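Local coordinates for diaminopimelate decarboxylase (Phaeodactylum tricornutum, PDB 7JPJ), which probably catalyses the pyridoxal-phosphate-dependent decarboxylation of diaminopimelate that yields lysine, working as a dimer, at residues Thr27-Tyr32 with Ala290-Val295; Phe407-Glu412 with Lys426-Ser431. All coordinates share one frame; numbering follows the deposited sequence.

Contact 1. Residues Thr27-Tyr32 with Ala290-Val295; sequences TPLYAY and ALVSKV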
# COMPACT_ATOMS: atom_id res chain seq x y z
N THR A 27 -20.99 -0.20 -5.19
CA THR A 27 -19.75 0.53 -5.02
C THR A 27 -18.92 -0.08 -3.90
O THR A 27 -19.45 -0.74 -3.01
CB THR A 27 -20.05 2.01 -4.71
OG1 THR A 27 -21.20 2.10 -3.85
CG2 THR A 27 -20.32 2.78 -6.00
N PRO A 28 -17.59 0.12 -3.91
CA PRO A 28 -16.79 0.84 -4.91
C PRO A 28 -16.42 -0.01 -6.12
O PRO A 28 -16.62 -1.23 -6.09
CB PRO A 28 -15.54 1.22 -4.12
CG PRO A 28 -15.38 0.12 -3.15
CD PRO A 28 -16.77 -0.33 -2.77
N LEU A 29 -15.89 0.62 -7.16
CA LEU A 29 -15.47 -0.10 -8.36
C LEU A 29 -14.49 0.75 -9.14
O LEU A 29 -14.43 1.98 -8.98
CB LEU A 29 -16.67 -0.48 -9.23
CG LEU A 29 -17.53 0.67 -9.75
CD1 LEU A 29 -17.24 0.98 -11.22
CD2 LEU A 29 -19.00 0.37 -9.54
N TYR A 30 -13.71 0.09 -9.99
CA TYR A 30 -12.84 0.75 -10.95
C TYR A 30 -13.54 0.77 -12.31
O TYR A 30 -14.05 -0.26 -12.76
CB TYR A 30 -11.49 0.04 -11.08
CG TYR A 30 -10.66 -0.04 -9.82
CD1 TYR A 30 -9.87 1.03 -9.41
CD2 TYR A 30 -10.64 -1.20 -9.06
CE1 TYR A 30 -9.09 0.94 -8.27
CE2 TYR A 30 -9.87 -1.29 -7.91
CZ TYR A 30 -9.10 -0.22 -7.52
OH TYR A 30 -8.33 -0.31 -6.39
N ALA A 31 -13.55 1.93 -12.95
CA ALA A 31 -14.13 2.10 -14.28
C ALA A 31 -13.03 2.48 -15.26
O ALA A 31 -12.29 3.44 -15.02
CB ALA A 31 -15.23 3.15 -14.27
N TYR A 32 -12.92 1.73 -16.35
CA TYR A 32 -11.99 2.02 -17.43
C TYR A 32 -12.76 2.31 -18.71
O TYR A 32 -13.76 1.64 -19.00
CB TYR A 32 -11.01 0.87 -17.65
CG TYR A 32 -10.22 0.47 -16.42
CD1 TYR A 32 -10.71 -0.49 -15.54
CD2 TYR A 32 -8.99 1.06 -16.13
CE1 TYR A 32 -10.00 -0.86 -14.41
CE2 TYR A 32 -8.27 0.70 -15.00
CZ TYR A 32 -8.78 -0.26 -14.15
OH TYR A 32 -8.07 -0.63 -13.02
N ALA A 290 -10.98 5.28 -13.41
CA ALA A 290 -11.60 6.13 -12.40
C ALA A 290 -12.19 5.27 -11.30
O ALA A 290 -12.84 4.26 -11.57
CB ALA A 290 -12.69 7.02 -13.01
N LEU A 291 -11.97 5.70 -10.05
CA LEU A 291 -12.61 5.06 -8.91
C LEU A 291 -14.01 5.64 -8.71
O LEU A 291 -14.18 6.86 -8.66
CB LEU A 291 -11.77 5.26 -7.65
CG LEU A 291 -12.41 4.81 -6.33
CD1 LEU A 291 -12.49 3.29 -6.25
CD2 LEU A 291 -11.66 5.37 -5.13
N VAL A 292 -15.00 4.76 -8.61
CA VAL A 292 -16.40 5.15 -8.46
C VAL A 292 -16.87 4.63 -7.10
O VAL A 292 -16.95 3.41 -6.89
CB VAL A 292 -17.27 4.61 -9.59
CG1 VAL A 292 -18.69 5.13 -9.47
CG2 VAL A 292 -16.67 4.98 -10.94
N SER A 293 -17.18 5.55 -6.19
CA SER A 293 -17.62 5.20 -4.85
C SER A 293 -18.85 6.02 -4.48
O SER A 293 -19.25 6.94 -5.20
CB SER A 293 -16.51 5.43 -3.82
OG SER A 293 -16.24 6.81 -3.66
N LYS A 294 -19.45 5.68 -3.34
CA LYS A 294 -20.61 6.38 -2.83
C LYS A 294 -20.27 7.06 -1.51
O LYS A 294 -19.43 6.58 -0.74
CB LYS A 294 -21.80 5.42 -2.64
CG LYS A 294 -22.82 5.49 -3.77
CD LYS A 294 -23.92 4.44 -3.64
CE LYS A 294 -24.18 3.74 -4.97
NZ LYS A 294 -25.34 4.32 -5.70
N VAL A 295 -20.93 8.19 -1.26
CA VAL A 295 -20.82 8.90 0.00
C VAL A 295 -21.73 8.20 1.00
O VAL A 295 -22.95 8.37 0.97
CB VAL A 295 -21.17 10.39 -0.14
CG1 VAL A 295 -20.87 11.13 1.15
CG2 VAL A 295 -20.41 11.00 -1.31

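Contact 2. Residues Phe407-Glu412 with Lys426-Ser431; sequences FPEAPE and KRQTLS. With SO4 (sulfate ion), chain E.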
# COMPACT_ATOMS: atom_id res chain seq x y z
N PHE A 407 -11.53 -5.46 3.78
CA PHE A 407 -12.43 -5.05 2.71
C PHE A 407 -12.11 -5.83 1.43
O PHE A 407 -10.94 -6.02 1.09
CB PHE A 407 -12.30 -3.54 2.45
CG PHE A 407 -13.07 -2.69 3.43
CD1 PHE A 407 -14.45 -2.77 3.51
CD2 PHE A 407 -12.40 -1.81 4.27
CE1 PHE A 407 -15.16 -1.99 4.41
CE2 PHE A 407 -13.10 -1.03 5.17
CZ PHE A 407 -14.48 -1.12 5.24
N PRO A 408 -13.12 -6.30 0.71
CA PRO A 408 -12.86 -7.07 -0.51
C PRO A 408 -12.26 -6.21 -1.60
O PRO A 408 -12.46 -4.99 -1.65
CB PRO A 408 -14.24 -7.59 -0.91
CG PRO A 408 -15.19 -6.62 -0.30
CD PRO A 408 -14.56 -6.18 0.99
N GLU A 409 -11.51 -6.86 -2.49
CA GLU A 409 -10.94 -6.18 -3.65
C GLU A 409 -12.05 -5.70 -4.58
O GLU A 409 -12.91 -6.49 -4.99
CB GLU A 409 -9.98 -7.10 -4.39
CG GLU A 409 -8.83 -6.38 -5.08
CD GLU A 409 -7.94 -7.31 -5.89
OE1 GLU A 409 -8.05 -8.54 -5.72
OE2 GLU A 409 -7.13 -6.80 -6.69
N ALA A 410 -12.04 -4.41 -4.90
CA ALA A 410 -13.11 -3.82 -5.69
C ALA A 410 -13.15 -4.42 -7.10
O ALA A 410 -12.12 -4.81 -7.65
CB ALA A 410 -12.93 -2.30 -5.79
N PRO A 411 -14.34 -4.51 -7.69
CA PRO A 411 -14.44 -5.02 -9.07
C PRO A 411 -13.93 -4.00 -10.08
O PRO A 411 -13.61 -2.85 -9.75
CB PRO A 411 -15.94 -5.26 -9.24
CG PRO A 411 -16.58 -4.32 -8.28
CD PRO A 411 -15.66 -4.25 -7.10
N GLU A 412 -13.84 -4.44 -11.33
CA GLU A 412 -13.40 -3.60 -12.43
C GLU A 412 -14.43 -3.65 -13.55
O GLU A 412 -14.95 -4.72 -13.88
CB GLU A 412 -12.03 -4.04 -12.96
CG GLU A 412 -10.86 -3.55 -12.13
CD GLU A 412 -9.55 -4.21 -12.52
OE1 GLU A 412 -9.57 -5.38 -12.95
OE2 GLU A 412 -8.49 -3.55 -12.39
N LYS A 426 -14.91 -9.58 -11.28
CA LYS A 426 -15.97 -9.60 -10.28
C LYS A 426 -15.41 -9.27 -8.90
O LYS A 426 -14.23 -9.48 -8.62
CB LYS A 426 -16.67 -10.96 -10.27
CG LYS A 426 -15.75 -12.16 -10.07
CD LYS A 426 -16.54 -13.46 -10.07
CE LYS A 426 -15.62 -14.68 -10.01
NZ LYS A 426 -16.39 -15.96 -9.96
N ARG A 427 -16.28 -8.74 -8.05
CA ARG A 427 -15.87 -8.39 -6.69
C ARG A 427 -15.38 -9.63 -5.95
O ARG A 427 -15.92 -10.73 -6.12
CB ARG A 427 -17.04 -7.75 -5.94
CG ARG A 427 -16.68 -7.26 -4.54
CD ARG A 427 -17.89 -6.64 -3.85
NE ARG A 427 -18.63 -5.74 -4.73
CZ ARG A 427 -18.32 -4.46 -4.93
NH1 ARG A 427 -17.29 -3.92 -4.30
NH2 ARG A 427 -19.05 -3.73 -5.76
N GLN A 428 -14.34 -9.45 -5.15
CA GLN A 428 -13.81 -10.54 -4.34
C GLN A 428 -14.76 -10.85 -3.19
O GLN A 428 -15.42 -9.96 -2.64
CB GLN A 428 -12.43 -10.16 -3.81
CG GLN A 428 -11.64 -11.29 -3.21
CD GLN A 428 -10.31 -10.81 -2.67
OE1 GLN A 428 -10.18 -9.67 -2.23
NE2 GLN A 428 -9.30 -11.67 -2.71
N THR A 429 -14.86 -12.13 -2.84
CA THR A 429 -15.67 -12.51 -1.70
C THR A 429 -14.83 -12.50 -0.43
O THR A 429 -13.60 -12.54 -0.47
CB THR A 429 -16.31 -13.88 -1.89
OG1 THR A 429 -15.32 -14.90 -1.70
CG2 THR A 429 -16.90 -14.01 -3.28
N LEU A 430 -15.51 -12.43 0.71
CA LEU A 430 -14.81 -12.40 1.99
C LEU A 430 -13.97 -13.65 2.19
O LEU A 430 -12.80 -13.56 2.59
CB LEU A 430 -15.82 -12.25 3.13
CG LEU A 430 -15.21 -12.26 4.54
CD1 LEU A 430 -14.34 -11.04 4.75
CD2 LEU A 430 -16.30 -12.36 5.60
N SER A 431 -14.53 -14.83 1.90
CA SER A 431 -13.80 -16.07 2.12
C SER A 431 -12.56 -16.18 1.23
O SER A 431 -11.60 -16.86 1.60
CB SER A 431 -14.73 -17.27 1.90
OG SER A 431 -14.58 -17.81 0.60
S SO4 E . -19.33 -11.92 0.81
O1 SO4 E . -20.57 -11.33 0.29
O2 SO4 E . -18.22 -11.54 -0.06
O3 SO4 E . -19.08 -11.42 2.17
O4 SO4 E . -19.46 -13.37 0.85
O HOH W 1 -12.17 -8.17 -7.79

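Contact 1. Residues Thr27-Tyr32 with Ala290-Val295
Peptide groups are the flat units that meet between Leu-29, Ala-31, Ala-290 and Val-292. N of Ala-31 gives its hydrogen to O of Ala-290 at 2.8 Å, and N of Ala-290 returns a bond to O of Ala-31. N of Val-292 reaches O of Leu-29 at 2.9 Å, and N of Leu-29 in turn donates to O of Val-292. Tyr-30 and Leu-291 form the intervening non-hydrogen-bonded pair of this antiparallel strand pair within a mixed sheet; the N-to-C directions of 29-32 and 290-295 differ by 139°. Leu-29, Ala-31, Ala-290 and Val-292 occupy one sheet face, with helix 14-24 packed on Leu-29; Tyr-30 and Leu-291 occupy the other.

On the first face the Leu-29 and Val-292 side chains run alongside each other, with CG of Leu-29 4.0 Å from CB of Val-292. The Leu-29 CG stands between its backbone N and carbonyl carbon (chi1 60°), and this leads CD1 to the Val-292 branches. Val-292 CG2 also meets CB of Ala-31 at 4.1 Å; the small methyl of alanine lets the branched valine lie against it.

The cis peptide between Thr-27 and Pro-28 precedes the strand. CG2 of Thr-27 approaches O of Val-292 at 3.5 Å, while its OG1 lies across the Lys-294 chain. That hydroxyl bonds to Asp-313, whose carboxylate also accepts from N of Lys-294. Buried apolar side chains cover four backbone bonds that satisfy the facing N-H and C=O groups, while the Asp-313 carboxylate ties the polar end together, so an N-terminal strand is joined to the beta domain of this fold-type III enzyme.

Contact 2. Residues Phe407-Glu412 with Lys426-Ser431
Two torsions of Arg-427 set its guanidinium against Pro-411: CG is anti to the backbone N (chi1 -176°), and the chain then bends at chi3 (-45°). Gln-428 likewise has CG anti to its N (chi1 -168°), but stays extended, delivering its amide to Glu-409. These residues lie on two extended, polyproline-II-like runs that prolong the base of the beta hairpin 412-415/421-423, one entering it and one leaving.

Arg-427 and Pro-411 lie side by side. The proline CD sits 3.2 Å above one guanidinium face, offset toward the rim, with NH1 of Arg-427 3.3 Å from CD of Pro-411; CG of the ring comes nearer NH2. A compact, apolar ring suits a flat cation's face because it leaves the in-plane N-H groups available, and NH1 uses one on O of Pro-28.

Glu-409 and Gln-428 are joined twice. N of Glu-409 donates to OE1 of Gln-428 at 3.1 Å, in the amide plane and on a lone pair. N of Gln-428 gives an almost linear bond to O of Glu-409 at 3.3 Å. OE1 also accepts from Asn-403, so glutamine provides a carbonyl that serves two donors, while the Glu-409 carboxylate turns to a salt bridge with Lys-402. Pro-408, which has no N-H to satisfy, lays CB 3.2 Å from O of Gln-428 and packs on Phe-84 of the second subunit, as does Leu-430.

Thr-429 N-caps the short helix 430-433, and at its start N of Leu-430 donates to O2 of a sulfate ion, probably from the crystallisation liquor, at 3.0 Å.

In the fold
Contact 1 and contact 2 have centres about 13 Å apart, on the same side of the chain's centre, and share one mixed beta sheet. Strand 29-33 pairs antiparallel with 289-300 on one side and parallel with 412-415 on the other, so it bridges the two. Contact 1 joins strands between which the chain builds the parallel strands 53-58 to 275-278 of the barrel, and both its segments precede those of contact 2 along the chain. They touch directly: N of Tyr-30 probably bonds to O of Pro-411, and OH of Tyr-32 to OE2 of Glu-412. The N-terminal strand is thereby built into the beta domain, whose C-terminal end also meets the second subunit.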